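Local coordinates for fat acid-binding protein (Eubacterium ventriosum, PDB 3NYI) that binds stearic acid and, as a DegV-family protein, probably binds fatty acids more generally, at residues C13-E18 against L133-F138. Residues are numbered along the deposited sequence; the frame is centred on the assembly and turned at random.
Sequences CDLSKE and LLIDQF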
ATOM      1  N   CYS A  13       0.607  -2.702  -3.498  1.00 19.18           N
ATOM      2  CA  CYS A  13      -0.810  -2.500  -3.117  1.00 21.12           C
ATOM      3  C   CYS A  13      -1.366  -3.647  -2.256  1.00 25.56           C
ATOM      4  O   CYS A  13      -2.343  -3.475  -1.526  1.00 22.87           O
ATOM      5  CB  CYS A  13      -1.680  -2.309  -4.369  1.00 18.90           C
ATOM      6  SG  CYS A  13      -1.912  -3.843  -5.358  1.00 26.73           S
ATOM      7  N   ASP A  14      -0.746  -4.819  -2.352  1.00 20.94           N
ATOM      8  CA  ASP A  14      -1.113  -5.957  -1.489  1.00 23.65           C
ATOM      9  C   ASP A  14      -2.563  -6.462  -1.666  1.00 22.97           C
ATOM     10  O   ASP A  14      -3.113  -7.108  -0.774  1.00 25.23           O
ATOM     11  CB  ASP A  14      -0.868  -5.613  -0.009  1.00 27.85           C
ATOM     12  CG  ASP A  14       0.595  -5.382   0.306  1.00 29.75           C
ATOM     13  OD1 ASP A  14       1.449  -5.930  -0.426  1.00 30.61           O
ATOM     14  OD2 ASP A  14       0.897  -4.671   1.298  1.00 27.82           O
ATOM     15  N   LEU A  15      -3.178  -6.168  -2.804  1.00 21.90           N
ATOM     16  CA  LEU A  15      -4.527  -6.654  -3.078  1.00 26.40           C
ATOM     17  C   LEU A  15      -4.556  -8.174  -3.121  1.00 28.62           C
ATOM     18  O   LEU A  15      -3.638  -8.799  -3.640  1.00 27.19           O
ATOM     19  CB  LEU A  15      -5.049  -6.065  -4.392  1.00 24.29           C
ATOM     20  CG  LEU A  15      -5.542  -4.622  -4.294  1.00 24.22           C
ATOM     21  CD1 LEU A  15      -5.587  -3.979  -5.681  1.00 25.65           C
ATOM     22  CD2 LEU A  15      -6.911  -4.559  -3.602  1.00 19.98           C
ATOM     23  N   SER A  16      -5.614  -8.768  -2.575  1.00 26.89           N
ATOM     24  CA  SER A  16      -5.716 -10.229  -2.519  1.00 36.31           C
ATOM     25  C   SER A  16      -5.773 -10.892  -3.898  1.00 35.52           C
ATOM     26  O   SER A  16      -6.212 -10.281  -4.877  1.00 27.65           O
ATOM     27  CB  SER A  16      -6.959 -10.636  -1.719  1.00 33.83           C
ATOM     28  OG  SER A  16      -8.118 -10.594  -2.542  1.00 39.71           O
ATOM     29  N   LYS A  17      -5.346 -12.151  -3.968  1.00 36.58           N
ATOM     30  CA  LYS A  17      -5.484 -12.941  -5.194  1.00 42.76           C
ATOM     31  C   LYS A  17      -6.915 -12.887  -5.719  1.00 40.11           C
ATOM     32  O   LYS A  17      -7.137 -12.682  -6.913  1.00 36.62           O
ATOM     33  CB  LYS A  17      -5.089 -14.397  -4.953  1.00 51.53           C
ATOM     34  CG  LYS A  17      -3.594 -14.624  -4.809  1.00 63.00           C
ATOM     35  CD  LYS A  17      -2.858 -14.337  -6.105  1.00 75.48           C
ATOM     36  CE  LYS A  17      -1.381 -14.714  -5.998  1.00 84.57           C
ATOM     37  NZ  LYS A  17      -1.178 -16.175  -5.764  1.00 90.39           N
ATOM     38  N   GLU A  18      -7.875 -13.071  -4.815  1.00 36.53           N
ATOM     39  CA  GLU A  18      -9.298 -13.017  -5.157  1.00 42.22           C
ATOM     40  C   GLU A  18      -9.694 -11.697  -5.803  1.00 38.18           C
ATOM     41  O   GLU A  18     -10.450 -11.673  -6.775  1.00 37.11           O
ATOM     42  CB  GLU A  18     -10.163 -13.182  -3.910  1.00 50.95           C
ATOM     43  CG  GLU A  18     -10.148 -14.538  -3.254  1.00 72.30           C
ATOM     44  CD  GLU A  18     -11.214 -14.638  -2.173  1.00 92.59           C
ATOM     45  OE1 GLU A  18     -11.995 -13.670  -2.017  1.00 95.52           O
ATOM     46  OE2 GLU A  18     -11.277 -15.680  -1.484  1.00101.80           O
ATOM     47  N   LEU A 133      -7.049   0.627  -1.261  1.00 19.71           N
ATOM     48  CA  LEU A 133      -8.294   1.424  -1.156  1.00 21.25           C
ATOM     49  C   LEU A 133      -8.477   2.376  -2.336  1.00 22.34           C
ATOM     50  O   LEU A 133      -9.590   2.536  -2.844  1.00 22.87           O
ATOM     51  CB  LEU A 133      -8.315   2.222   0.154  1.00 18.56           C
ATOM     52  CG  LEU A 133      -8.578   1.360   1.391  1.00 22.44           C
ATOM     53  CD1 LEU A 133      -8.295   2.140   2.671  1.00 24.39           C
ATOM     54  CD2 LEU A 133     -10.033   0.833   1.368  1.00 23.73           C
ATOM     55  N   LEU A 134      -7.389   3.020  -2.770  1.00 20.06           N
ATOM     56  CA  LEU A 134      -7.486   3.937  -3.897  1.00 18.67           C
ATOM     57  C   LEU A 134      -7.811   3.191  -5.187  1.00 22.53           C
ATOM     58  O   LEU A 134      -8.676   3.604  -5.950  1.00 21.22           O
ATOM     59  CB  LEU A 134      -6.198   4.750  -4.075  1.00 21.49           C
ATOM     60  CG  LEU A 134      -6.249   5.770  -5.217  1.00 22.39           C
ATOM     61  CD1 LEU A 134      -7.197   6.932  -4.865  1.00 17.10           C
ATOM     62  CD2 LEU A 134      -4.848   6.302  -5.542  1.00 21.98           C
ATOM     63  N   ILE A 135      -7.101   2.097  -5.446  1.00 20.76           N
ATOM     64  CA  ILE A 135      -7.394   1.315  -6.624  1.00 19.03           C
ATOM     65  C   ILE A 135      -8.852   0.871  -6.611  1.00 21.07           C
ATOM     66  O   ILE A 135      -9.557   0.962  -7.612  1.00 23.53           O
ATOM     67  CB  ILE A 135      -6.474   0.093  -6.715  1.00 17.02           C
ATOM     68  CG1 ILE A 135      -5.057   0.559  -7.054  1.00 17.10           C
ATOM     69  CG2 ILE A 135      -6.977  -0.840  -7.778  1.00 21.72           C
ATOM     70  CD1 ILE A 135      -3.957  -0.513  -6.766  1.00 19.96           C
ATOM     71  N   ASP A 136      -9.299   0.406  -5.459  1.00 22.53           N
ATOM     72  CA  ASP A 136     -10.684  -0.031  -5.318  1.00 24.01           C
ATOM     73  C   ASP A 136     -11.705   1.095  -5.555  1.00 26.53           C
ATOM     74  O   ASP A 136     -12.754   0.865  -6.150  1.00 25.39           O
ATOM     75  CB  ASP A 136     -10.906  -0.707  -3.959  1.00 21.22           C
ATOM     76  CG  ASP A 136     -12.305  -1.286  -3.824  1.00 29.62           C
ATOM     77  OD1 ASP A 136     -12.673  -2.155  -4.650  1.00 30.16           O
ATOM     78  OD2 ASP A 136     -13.033  -0.839  -2.915  1.00 38.96           O
ATOM     79  N   GLN A 137     -11.405   2.314  -5.118  1.00 24.38           N
ATOM     80  CA  GLN A 137     -12.302   3.424  -5.445  1.00 23.24           C
ATOM     81  C   GLN A 137     -12.360   3.598  -6.961  1.00 27.04           C
ATOM     82  O   GLN A 137     -13.421   3.819  -7.522  1.00 25.36           O
ATOM     83  CB  GLN A 137     -11.872   4.725  -4.767  1.00 24.32           C
ATOM     84  CG  GLN A 137     -12.172   4.768  -3.270  1.00 24.08           C
ATOM     85  CD  GLN A 137     -13.672   4.713  -2.982  1.00 27.22           C
ATOM     86  OE1 GLN A 137     -14.442   5.479  -3.550  1.00 30.29           O
ATOM     87  NE2 GLN A 137     -14.085   3.791  -2.110  1.00 24.55           N
ATOM     88  N   PHE A 138     -11.214   3.466  -7.630  1.00 25.38           N
ATOM     89  CA  PHE A 138     -11.169   3.596  -9.080  1.00 24.34           C
ATOM     90  C   PHE A 138     -11.954   2.472  -9.753  1.00 24.68           C
ATOM     91  O   PHE A 138     -12.724   2.714 -10.677  1.00 26.11           O
ATOM     92  CB  PHE A 138      -9.710   3.588  -9.585  1.00 24.32           C
ATOM     93  CG  PHE A 138      -9.537   4.302 -10.888  1.00 35.32           C
ATOM     94  CD1 PHE A 138      -9.420   5.684 -10.916  1.00 40.14           C
ATOM     95  CD2 PHE A 138      -9.523   3.598 -12.085  1.00 43.67           C
ATOM     96  CE1 PHE A 138      -9.287   6.357 -12.111  1.00 43.55           C
ATOM     97  CE2 PHE A 138      -9.385   4.265 -13.290  1.00 49.07           C
ATOM     98  CZ  PHE A 138      -9.265   5.646 -13.303  1.00 51.33           C
TER
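Cys13 and Leu15 face Ile135 across a gap that only side chains bridge: the nearest CA atoms, those of Cys13 and Ile135, are 8.4 Å apart, and no hydrogen bond joins the segments. Residues 13-16 form the turn that leads into helix 17-23, whereas 133-138 lies within helix 128-143, with Gln137 N bonded to Leu133 O at 2.9 Å. Asp14 has left-handed backbone angles, while Cys13 and Leu15, one before and one after it, both point their side chains at the helix.

Ile135 is the one helix residue that meets both. Its CG1 lies opposite the carbonyl carbon (chi1 -71°), and CD1 at the end of that branch does most of the touching, reaching Cys13 CB at 3.8 Å and Leu15 CD1 at 4.0 Å. The shorter branch joins in, CG2 meeting the same leucine methyl, Leu15 CD1, also at 4.0 Å. Two branches let isoleucine straddle that methyl, and leucine's length carries CD1 across to it. Cysteine's small, weakly polar thiol suits a buried site beside the isoleucine, with Cys13 SG 4.2 Å from Ile135 CD1; the sulfur, set between the backbone N and carbonyl carbon (chi1 71°), accepts a weak, nearly straight bond from Leu15 N at 3.7 Å. All three side chains are buried.

Ser16 is the N-cap of the following helix, its OG taking the N-H of Tyr19; the hydroxyl of Tyr19 in turn bonds Asp136 OD1, adding a polar link beside the apolar one. Asp136 OD2 also forms a salt bridge with Arg140. The contact thus packs the loop between parallel strand 6-10 and helix 17-23 against helix 128-143, which follows strand 119-123 of the same sheet, within the alpha/beta architecture of a DegV protein.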